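PDB 5JY1: putative short-chain dehydrogenase/reductase, which binds NAD and is probably an oxidoreductase of the short-chain dehydrogenase/reductase family, possibly a 3-oxoacyl-[acyl-carrier-protein] reductase. Local coordinates for residues A[41-46]-A[63-68]; A[10-15]-A[237-242]. All coordinates share one frame; numbering follows the deposited sequence. Where two conformers were deposited one is given.

Interaction 1 of 2, residues A[41-46]-A[63-68]; sequences VIIAEI and GRSLFV. With NAD (nicotinamide-adenine-dinucleotide), chain E.
Strands 41-45 and 64-68 run parallel, their axes 4.6 Å apart at closest approach and inclined by 21°, in a ladder where Val41 N, Ile43 N, Leu66 N and Val68 N all donate across the gap. The straightest rung joins Ile43 N to Leu66 O (N-H...O 169°). Val41 O is gripped twice: Leu66 N reaches it from above the carbonyl plane, while Ser65 OG, anti to its own backbone N, donates within that plane at 2.9 Å. On the same face, CG1 of Ile43 lies 3.4 Å from Ser65 OG, and the Phe67 ring leans toward the strands' C-terminal ends, so that CE1 comes within 3.4 Å of Glu45 O.

These strands flank helix 48-60 in a right-handed beta-alpha-beta unit of the Rossmann fold, with strand 64-69 outermost in the chain's sheet. On the opposite face Ile42 bridges two neighbours: CD1 sits 3.7 Å from Leu66 CB, the two side chains pointing the same way, and CG2 crosses obliquely to meet Val68 CG2. Helix 75-89 covers Ile42 and Leu66.

Near the C-terminal end of its strand, Glu45 bends at chi2 (62°) to present its carboxylate to the adenosine ribose of NAD. OE1 accepts from O3B at 2.7 Å and OE2 from O2B at a very short 2.5 Å. Gly23 N and Asn47 N donate to the same two oxygens, and Ile46 CG2 touches the adenine at C4A, 3.5 Å away.

Interaction 2 of 2, residues A[10-15]-A[237-242]; sequences GLLEQR and FFASEM
No direct hydrogen bond joins residues 10-15 to 237-242; leucine methyl groups carry the dense part of the contact and water bridges its polar side. With CD1 of Leu12 anti to CA (chi2 178°), the other branch, CD2, reaches across to within 3.4 Å of Ala239 O and 3.7 Å of Ser240 CB. Ala239 O is buried here with no polar partner in the model. Leu11 crosses Met242 at about a right angle, its CD1 resting 3.8 Å from SD, where the Met242 chain bends at chi3 (73°). Both residues also pack on Met242 of a second subunit, and Phe237 stacks with its counterpart there, so this side of the contact borders a subunit interface.

Two overlapping beta turns, type I from Gly10 to Glu13 and type II from Leu12 to Arg15, shape the segment leading into strand 16-20, the first strand of the Rossmann sheet. Facing them, the chain leaves helix 227-239 through an ST turn: Ser240 OG, held between its backbone N and carbonyl carbon (chi1 71°), accepts from Met242 N at 3.1 Å.

The looser side is hydrated. One water donates to Leu11 O and accepts from Glu241 N, linking the two backbones. Arg15 NH2 and Glu241 OE2 stand 4.2 Å apart, too far for a direct salt bridge; a second water, in the guanidinium plane, accepts from NH2 at 2.9 Å and donates to OE2. Their stronger partners lie elsewhere: Arg15 pairs with Asp93 and forms a cation-pi contact with Trp143, whose NE1 donates to Glu241 OE2.

Overall arrangement
Interaction 1 is nested in sequence within the 221-residue span between the two segments of interaction 2. Their centres lie about 17 Å apart and their nearest atoms about 5 Å, without touching. Backbone hydrogen bonds relate them through the sheet: strand 16-20, which follows segment 10-15, pairs with Ile42 and Ala44, and Arg15 pairs with Ala40. Phe34 of helix 25-36 touches both Val41 and Leu12. Their relation to NAD differs: interaction 1 ends at the adenosine end of the pocket, with Glu45 about 6 Å from Asn98 between side chains, whereas interaction 2 lies away from the cofactor and meets a second subunit.

Interaction 1 of 2, residues A[41-46]-A[63-68]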
ATOM      1  N   VAL A  41      30.225 -16.574   3.124  1.00 16.94           N
ATOM      2  CA  VAL A  41      29.224 -16.051   4.049  1.00 20.67           C
ATOM      3  C   VAL A  41      29.871 -15.778   5.399  1.00 17.17           C
ATOM      4  O   VAL A  41      30.363 -16.704   6.057  1.00 19.41           O
ATOM      5  CB  VAL A  41      28.036 -17.007   4.202  1.00 20.53           C
ATOM      6  CG1 VAL A  41      26.947 -16.325   5.009  1.00 17.75           C
ATOM      7  CG2 VAL A  41      27.505 -17.429   2.817  1.00 20.64           C
ATOM      8  N   ILE A  42      29.821 -14.519   5.827  1.00 20.93           N
ATOM      9  CA  ILE A  42      30.204 -14.149   7.187  1.00 20.56           C
ATOM     10  C   ILE A  42      29.018 -14.372   8.116  1.00 18.66           C
ATOM     11  O   ILE A  42      27.930 -13.818   7.910  1.00 18.72           O
ATOM     12  CB  ILE A  42      30.684 -12.695   7.254  1.00 18.17           C
ATOM     13  CG1 ILE A  42      31.953 -12.516   6.424  1.00 22.73           C
ATOM     14  CG2 ILE A  42      30.951 -12.301   8.716  1.00 18.50           C
ATOM     15  CD1 ILE A  42      33.153 -13.272   6.984  1.00 28.51           C
ATOM     16  N   ILE A  43      29.230 -15.180   9.150  1.00 19.63           N
ATOM     17  CA  ILE A  43      28.189 -15.511  10.120  1.00 22.44           C
ATOM     18  C   ILE A  43      28.369 -14.507  11.252  1.00 20.28           C
ATOM     19  O   ILE A  43      29.172 -14.707  12.164  1.00 21.45           O
ATOM     20  CB  ILE A  43      28.296 -16.959  10.603  1.00 21.22           C
ATOM     21  CG1 ILE A  43      28.315 -17.938   9.418  1.00 21.05           C
ATOM     22  CG2 ILE A  43      27.153 -17.304  11.561  1.00 20.53           C
ATOM     23  CD1 ILE A  43      27.133 -17.796   8.461  1.00 23.48           C
ATOM     24  N   ALA A  44      27.647 -13.389  11.165  1.00 17.01           N
ATOM     25  CA  ALA A  44      27.817 -12.287  12.116  1.00 15.80           C
ATOM     26  C   ALA A  44      26.820 -12.474  13.253  1.00 23.04           C
ATOM     27  O   ALA A  44      25.725 -11.911  13.254  1.00 18.72           O
ATOM     28  CB  ALA A  44      27.650 -10.945  11.414  1.00 15.90           C
ATOM     29  N   GLU A  45      27.226 -13.256  14.254  1.00 20.98           N
ATOM     30  CA  GLU A  45      26.332 -13.823  15.256  1.00 25.54           C
ATOM     31  C   GLU A  45      26.919 -13.619  16.652  1.00 25.08           C
ATOM     32  O   GLU A  45      28.133 -13.726  16.841  1.00 24.90           O
ATOM     33  CB  GLU A  45      26.113 -15.327  14.950  1.00 21.73           C
ATOM     34  CG  GLU A  45      25.438 -16.139  16.034  1.00 21.30           C
ATOM     35  CD  GLU A  45      24.037 -15.667  16.341  1.00 25.78           C
ATOM     36  OE1 GLU A  45      23.205 -15.584  15.405  1.00 23.06           O
ATOM     37  OE2 GLU A  45      23.773 -15.368  17.524  1.00 27.11           O
ATOM     38  N   ILE A  46      26.058 -13.315  17.633  1.00 22.45           N
ATOM     39  CA  ILE A  46      26.544 -13.078  18.998  1.00 23.11           C
ATOM     40  C   ILE A  46      26.744 -14.389  19.766  1.00 25.27           C
ATOM     41  O   ILE A  46      27.611 -14.469  20.652  1.00 26.15           O
ATOM     42  CB  ILE A  46      25.591 -12.123  19.746  1.00 24.53           C
ATOM     43  CG1 ILE A  46      26.248 -11.570  21.015  1.00 25.15           C
ATOM     44  CG2 ILE A  46      24.266 -12.820  20.074  1.00 24.75           C
ATOM     45  CD1 ILE A  46      25.508 -10.384  21.613  1.00 27.72           C
ATOM     46  N   GLY A  63      30.841 -25.134   0.808  1.00 29.39           N
ATOM     47  CA  GLY A  63      30.870 -23.696   0.659  1.00 28.02           C
ATOM     48  C   GLY A  63      31.994 -23.043   1.455  1.00 28.44           C
ATOM     49  O   GLY A  63      32.836 -23.700   2.060  1.00 29.16           O
ATOM     50  N   ARG A  64      31.995 -21.709   1.428  1.00 27.51           N
ATOM     51  CA  ARG A  64      32.954 -20.909   2.176  0.52 26.67           C
ATOM     52  C   ARG A  64      32.218 -20.059   3.200  1.00 25.54           C
ATOM     53  O   ARG A  64      31.189 -19.449   2.896  1.00 25.71           O
ATOM     54  CB  ARG A  64      33.784 -20.010   1.256  0.52 29.60           C
ATOM     55  CG  ARG A  64      34.877 -20.734   0.484  0.52 33.13           C
ATOM     56  CD  ARG A  64      35.477 -19.806  -0.547  0.52 36.17           C
ATOM     57  NE  ARG A  64      34.436 -19.306  -1.442  0.52 38.45           N
ATOM     58  CZ  ARG A  64      34.433 -18.093  -1.985  0.52 39.12           C
ATOM     59  NH1 ARG A  64      33.438 -17.731  -2.785  0.52 40.42           N
ATOM     60  NH2 ARG A  64      35.415 -17.241  -1.719  0.52 37.35           N
ATOM     61  N   SER A  65      32.750 -20.027   4.421  1.00 22.95           N
ATOM     62  CA  SER A  65      32.103 -19.292   5.499  1.00 20.66           C
ATOM     63  C   SER A  65      33.137 -18.930   6.556  1.00 21.84           C
ATOM     64  O   SER A  65      34.187 -19.566   6.662  1.00 24.52           O
ATOM     65  CB  SER A  65      30.966 -20.116   6.115  1.00 24.28           C
ATOM     66  OG  SER A  65      30.233 -19.369   7.063  1.00 29.06           O
ATOM     67  N   LEU A  66      32.824 -17.893   7.329  1.00 25.14           N
ATOM     68  CA  LEU A  66      33.638 -17.512   8.481  1.00 22.27           C
ATOM     69  C   LEU A  66      32.721 -16.973   9.566  1.00 20.48           C
ATOM     70  O   LEU A  66      31.976 -16.014   9.336  1.00 22.27           O
ATOM     71  CB  LEU A  66      34.693 -16.466   8.111  1.00 23.88           C
ATOM     72  CG  LEU A  66      35.603 -16.022   9.266  1.00 29.18           C
ATOM     73  CD1 LEU A  66      36.487 -17.173   9.729  1.00 29.58           C
ATOM     74  CD2 LEU A  66      36.442 -14.824   8.881  1.00 31.00           C
ATOM     75  N   PHE A  67      32.782 -17.580  10.743  1.00 24.76           N
ATOM     76  CA  PHE A  67      32.090 -17.027  11.895  1.00 24.50           C
ATOM     77  C   PHE A  67      32.871 -15.833  12.423  1.00 19.33           C
ATOM     78  O   PHE A  67      34.085 -15.926  12.653  1.00 20.69           O
ATOM     79  CB  PHE A  67      31.932 -18.072  12.998  1.00 22.63           C
ATOM     80  CG  PHE A  67      31.583 -17.473  14.331  1.00 26.62           C
ATOM     81  CD1 PHE A  67      30.322 -16.938  14.554  1.00 24.28           C
ATOM     82  CD2 PHE A  67      32.523 -17.409  15.347  1.00 26.92           C
ATOM     83  CE1 PHE A  67      29.997 -16.378  15.772  1.00 26.69           C
ATOM     84  CE2 PHE A  67      32.204 -16.846  16.570  1.00 27.37           C
ATOM     85  CZ  PHE A  67      30.933 -16.328  16.781  1.00 24.05           C
ATOM     86  N   VAL A  68      32.180 -14.712  12.601  1.00 22.60           N
ATOM     87  CA  VAL A  68      32.755 -13.516  13.210  1.00 21.26           C
ATOM     88  C   VAL A  68      31.813 -13.098  14.327  1.00 21.07           C
ATOM     89  O   VAL A  68      30.679 -12.677  14.059  1.00 19.75           O
ATOM     90  CB  VAL A  68      32.946 -12.377  12.197  1.00 21.05           C
ATOM     91  CG1 VAL A  68      33.567 -11.161  12.880  1.00 20.26           C
ATOM     92  CG2 VAL A  68      33.825 -12.844  11.035  1.00 20.52           C
TER
HETATM   93  PA  NAD E 301      15.527 -16.078  15.769  0.84 24.54           P
HETATM   94  O1A NAD E 301      15.123 -15.647  17.146  0.84 26.92           O
HETATM   95  O2A NAD E 301      15.223 -17.540  15.476  0.84 30.02           O
HETATM   96  O5B NAD E 301      17.149 -15.780  15.501  0.84 21.58           O
HETATM   97  C5B NAD E 301      17.628 -14.556  15.935  0.84 20.55           C
HETATM   98  C4B NAD E 301      19.201 -14.558  15.764  0.84 21.09           C
HETATM   99  O4B NAD E 301      19.644 -13.382  16.054  0.84 20.86           O
HETATM  100  C3B NAD E 301      19.810 -15.533  16.831  0.84 27.25           C
HETATM  101  O3B NAD E 301      20.756 -16.365  16.233  0.84 25.20           O
HETATM  102  C2B NAD E 301      20.436 -14.590  17.831  0.84 31.24           C
HETATM  103  O2B NAD E 301      21.530 -15.276  18.614  0.84 27.98           O
HETATM  104  C1B NAD E 301      20.883 -13.624  17.051  0.84 25.99           C
HETATM  105  N9A NAD E 301      21.119 -12.405  17.804  0.84 20.98           N
HETATM  106  C8A NAD E 301      20.370 -11.944  18.809  0.84 23.64           C
HETATM  107  N7A NAD E 301      20.911 -10.820  19.235  0.84 25.49           N
HETATM  108  C5A NAD E 301      21.998 -10.582  18.496  0.84 21.22           C
HETATM  109  C6A NAD E 301      22.924  -9.539  18.544  0.84 19.96           C
HETATM  110  N6A NAD E 301      23.099  -8.334  19.343  0.84 22.79           N
HETATM  111  N1A NAD E 301      23.933  -9.522  17.694  0.84 19.48           N
HETATM  112  C2A NAD E 301      24.064 -10.533  16.771  0.84 18.91           C
HETATM  113  N3A NAD E 301      23.176 -11.554  16.722  0.84 19.70           N
HETATM  114  C4A NAD E 301      22.127 -11.560  17.606  0.84 20.19           C
HETATM  115  O3  NAD E 301      14.747 -15.102  14.690  0.84 24.44           O
HETATM  116  PN  NAD E 301      13.889 -15.519  13.366  0.84 27.36           P
HETATM  117  O1N NAD E 301      12.531 -16.047  13.801  0.84 27.40           O
HETATM  118  O2N NAD E 301      14.588 -16.570  12.483  0.84 26.55           O
HETATM  119  O5D NAD E 301      13.631 -14.115  12.526  0.84 26.66           O
HETATM  120  C5D NAD E 301      14.712 -13.545  11.790  0.84 25.32           C
HETATM  121  C4D NAD E 301      14.262 -12.191  11.147  0.84 24.73           C
HETATM  122  O4D NAD E 301      13.087 -12.337  10.538  0.84 23.27           O
HETATM  123  C3D NAD E 301      14.038 -11.165  12.263  0.84 27.44           C
HETATM  124  O3D NAD E 301      14.400  -9.930  11.865  0.84 24.96           O
HETATM  125  C2D NAD E 301      12.509 -11.230  12.492  0.84 28.03           C
HETATM  126  O2D NAD E 301      12.102  -9.963  13.157  0.84 26.87           O
HETATM  127  C1D NAD E 301      12.027 -11.373  11.275  0.84 26.40           C
HETATM  128  N1N NAD E 301      10.726 -12.023  11.255  0.84 28.64           N
HETATM  129  C2N NAD E 301      10.615 -13.368  11.423  0.84 22.78           C
HETATM  130  C3N NAD E 301       9.365 -13.991  11.407  0.84 22.74           C
HETATM  131  C7N NAD E 301       9.229 -15.484  11.597  0.84 23.83           C
HETATM  132  O7N NAD E 301       8.161 -16.041  11.398  0.84 26.17           O
HETATM  133  N7N NAD E 301      10.338 -16.251  12.012  0.84 25.62           N
HETATM  134  C4N NAD E 301       8.237 -13.233  11.219  0.84 24.35           C
HETATM  135  C5N NAD E 301       8.343 -11.899  11.045  0.84 29.73           C
HETATM  136  C6N NAD E 301       9.602 -11.281  11.058  0.84 30.72           C

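Interaction 2 of 2, residues A[10-15]-A[237-242]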
ATOM      1  N   GLY A  10      26.396 -21.199  -9.623  1.00 33.82           N
ATOM      2  CA  GLY A  10      25.686 -20.617  -8.501  1.00 26.01           C
ATOM      3  C   GLY A  10      25.381 -19.149  -8.730  1.00 28.79           C
ATOM      4  O   GLY A  10      26.128 -18.427  -9.387  1.00 34.28           O
ATOM      5  N   LEU A  11      24.263 -18.700  -8.159  1.00 23.53           N
ATOM      6  CA  LEU A  11      23.779 -17.346  -8.393  1.00 22.18           C
ATOM      7  C   LEU A  11      24.595 -16.283  -7.676  1.00 24.64           C
ATOM      8  O   LEU A  11      24.448 -15.098  -7.999  1.00 23.43           O
ATOM      9  CB  LEU A  11      22.312 -17.235  -7.971  1.00 21.87           C
ATOM     10  CG  LEU A  11      21.296 -17.929  -8.886  1.00 24.06           C
ATOM     11  CD1 LEU A  11      19.903 -17.881  -8.291  1.00 24.10           C
ATOM     12  CD2 LEU A  11      21.319 -17.294 -10.268  1.00 28.08           C
ATOM     13  N   LEU A  12      25.443 -16.670  -6.721  1.00 21.62           N
ATOM     14  CA  LEU A  12      26.216 -15.707  -5.941  1.00 20.30           C
ATOM     15  C   LEU A  12      27.710 -16.004  -6.016  1.00 25.74           C
ATOM     16  O   LEU A  12      28.464 -15.634  -5.110  1.00 22.79           O
ATOM     17  CB  LEU A  12      25.749 -15.683  -4.484  1.00 19.59           C
ATOM     18  CG  LEU A  12      24.246 -15.540  -4.232  1.00 22.40           C
ATOM     19  CD1 LEU A  12      23.944 -15.580  -2.742  1.00 20.52           C
ATOM     20  CD2 LEU A  12      23.701 -14.260  -4.851  1.00 21.57           C
ATOM     21  N   GLU A  13      28.153 -16.667  -7.086  1.00 24.85           N
ATOM     22  CA  GLU A  13      29.568 -16.982  -7.220  0.58 33.46           C
ATOM     23  C   GLU A  13      30.405 -15.709  -7.197  1.00 25.74           C
ATOM     24  O   GLU A  13      30.011 -14.672  -7.742  1.00 24.92           O
ATOM     25  CB  GLU A  13      29.822 -17.768  -8.508  0.58 44.35           C
ATOM     26  CG  GLU A  13      29.523 -19.252  -8.378  0.58 63.75           C
ATOM     27  CD  GLU A  13      29.766 -20.016  -9.662  0.58 70.60           C
ATOM     28  OE1 GLU A  13      30.268 -19.410 -10.633  0.58 77.58           O
ATOM     29  OE2 GLU A  13      29.452 -21.225  -9.702  0.58 78.24           O
ATOM     30  N   GLN A  14      31.560 -15.795  -6.534  1.00 25.42           N
ATOM     31  CA  GLN A  14      32.514 -14.699  -6.375  1.00 24.47           C
ATOM     32  C   GLN A  14      31.940 -13.503  -5.616  1.00 24.69           C
ATOM     33  O   GLN A  14      32.533 -12.420  -5.639  1.00 27.70           O
ATOM     34  CB  GLN A  14      33.078 -14.241  -7.725  1.00 34.80           C
ATOM     35  CG  GLN A  14      34.092 -15.215  -8.335  1.00 46.95           C
ATOM     36  CD  GLN A  14      33.433 -16.368  -9.059  1.00 65.77           C
ATOM     37  OE1 GLN A  14      32.562 -16.165  -9.905  1.00 70.50           O
ATOM     38  NE2 GLN A  14      33.841 -17.588  -8.729  1.00 77.60           N
ATOM     39  N   ARG A  15      30.813 -13.669  -4.923  1.00 21.61           N
ATOM     40  CA  ARG A  15      30.269 -12.626  -4.062  1.00 15.94           C
ATOM     41  C   ARG A  15      30.477 -12.981  -2.590  1.00 21.27           C
ATOM     42  O   ARG A  15      30.619 -14.149  -2.219  1.00 19.46           O
ATOM     43  CB  ARG A  15      28.774 -12.400  -4.344  1.00 19.57           C
ATOM     44  CG  ARG A  15      28.477 -11.927  -5.767  1.00 22.10           C
ATOM     45  CD  ARG A  15      28.967 -10.500  -6.005  1.00 23.99           C
ATOM     46  NE  ARG A  15      28.779 -10.071  -7.392  1.00 23.34           N
ATOM     47  CZ  ARG A  15      29.262  -8.938  -7.905  1.00 23.35           C
ATOM     48  NH1 ARG A  15      29.974  -8.106  -7.156  1.00 19.88           N
ATOM     49  NH2 ARG A  15      29.049  -8.644  -9.176  1.00 24.35           N
ATOM     50  N   PHE A 237      17.306 -14.243  -4.375  1.00 13.53           N
ATOM     51  CA  PHE A 237      16.823 -13.347  -5.425  1.00 14.10           C
ATOM     52  C   PHE A 237      17.290 -11.917  -5.184  1.00 17.58           C
ATOM     53  O   PHE A 237      17.901 -11.292  -6.062  1.00 13.62           O
ATOM     54  CB  PHE A 237      15.294 -13.403  -5.502  1.00 13.48           C
ATOM     55  CG  PHE A 237      14.688 -12.390  -6.458  1.00 13.56           C
ATOM     56  CD1 PHE A 237      14.848 -12.526  -7.835  1.00 14.45           C
ATOM     57  CD2 PHE A 237      13.940 -11.327  -5.972  1.00 16.26           C
ATOM     58  CE1 PHE A 237      14.294 -11.599  -8.712  1.00 14.95           C
ATOM     59  CE2 PHE A 237      13.366 -10.396  -6.843  1.00 15.61           C
ATOM     60  CZ  PHE A 237      13.540 -10.540  -8.212  1.00 15.76           C
ATOM     61  N   PHE A 238      17.041 -11.393  -3.984  1.00 16.48           N
ATOM     62  CA  PHE A 238      17.377 -10.011  -3.673  1.00 15.26           C
ATOM     63  C   PHE A 238      18.865  -9.791  -3.449  1.00 17.21           C
ATOM     64  O   PHE A 238      19.272  -8.643  -3.237  1.00 17.51           O
ATOM     65  CB  PHE A 238      16.600  -9.538  -2.438  1.00 14.43           C
ATOM     66  CG  PHE A 238      15.166  -9.198  -2.729  1.00 13.73           C
ATOM     67  CD1 PHE A 238      14.858  -8.136  -3.566  1.00 14.85           C
ATOM     68  CD2 PHE A 238      14.131  -9.926  -2.170  1.00 19.95           C
ATOM     69  CE1 PHE A 238      13.542  -7.809  -3.847  1.00 13.41           C
ATOM     70  CE2 PHE A 238      12.815  -9.610  -2.447  1.00 20.33           C
ATOM     71  CZ  PHE A 238      12.521  -8.551  -3.289  1.00 17.56           C
ATOM     72  N   ALA A 239      19.676 -10.851  -3.473  1.00 14.19           N
ATOM     73  CA  ALA A 239      21.119 -10.726  -3.309  1.00 14.09           C
ATOM     74  C   ALA A 239      21.886 -10.943  -4.607  1.00 15.35           C
ATOM     75  O   ALA A 239      23.126 -10.915  -4.591  1.00 17.68           O
ATOM     76  CB  ALA A 239      21.615 -11.725  -2.253  1.00 18.58           C
ATOM     77  N   SER A 240      21.193 -11.145  -5.723  1.00 16.93           N
ATOM     78  CA  SER A 240      21.790 -11.613  -6.966  1.00 18.55           C
ATOM     79  C   SER A 240      21.506 -10.639  -8.109  1.00 18.91           C
ATOM     80  O   SER A 240      20.836  -9.613  -7.940  1.00 18.83           O
ATOM     81  CB  SER A 240      21.258 -13.001  -7.323  1.00 18.03           C
ATOM     82  OG  SER A 240      19.892 -12.921  -7.732  1.00 18.24           O
ATOM     83  N   GLU A 241      22.023 -10.982  -9.297  1.00 18.28           N
ATOM     84  CA  GLU A 241      21.718 -10.187 -10.480  1.00 15.83           C
ATOM     85  C   GLU A 241      20.268 -10.335 -10.913  1.00 17.22           C
ATOM     86  O   GLU A 241      19.792  -9.521 -11.715  1.00 18.79           O
ATOM     87  CB  GLU A 241      22.638 -10.557 -11.649  1.00 18.77           C
ATOM     88  CG  GLU A 241      24.086 -10.168 -11.474  1.00 23.01           C
ATOM     89  CD  GLU A 241      24.376  -8.665 -11.640  1.00 27.16           C
ATOM     90  OE1 GLU A 241      23.465  -7.873 -11.955  1.00 29.45           O
ATOM     91  OE2 GLU A 241      25.552  -8.285 -11.479  1.00 26.72           O
ATOM     92  N   MET A 242      19.551 -11.346 -10.412  1.00 17.18           N
ATOM     93  CA  MET A 242      18.158 -11.517 -10.823  1.00 20.29           C
ATOM     94  C   MET A 242      17.309 -10.311 -10.449  1.00 19.48           C
ATOM     95  O   MET A 242      16.317 -10.016 -11.126  1.00 16.32           O
ATOM     96  CB  MET A 242      17.562 -12.775 -10.199  1.00 19.07           C
ATOM     97  CG  MET A 242      18.259 -14.060 -10.588  1.00 19.66           C
ATOM     98  SD  MET A 242      17.406 -15.480  -9.864  1.00 20.09           S
ATOM     99  CE  MET A 242      15.913 -15.557 -10.867  1.00 17.57           C
TER
HETATM  100  O   HOH W   1      23.922 -13.118  -9.336  1.00 36.31           O
HETATM  101  O   HOH W   2      27.243 -10.073 -10.977  1.00 28.83           O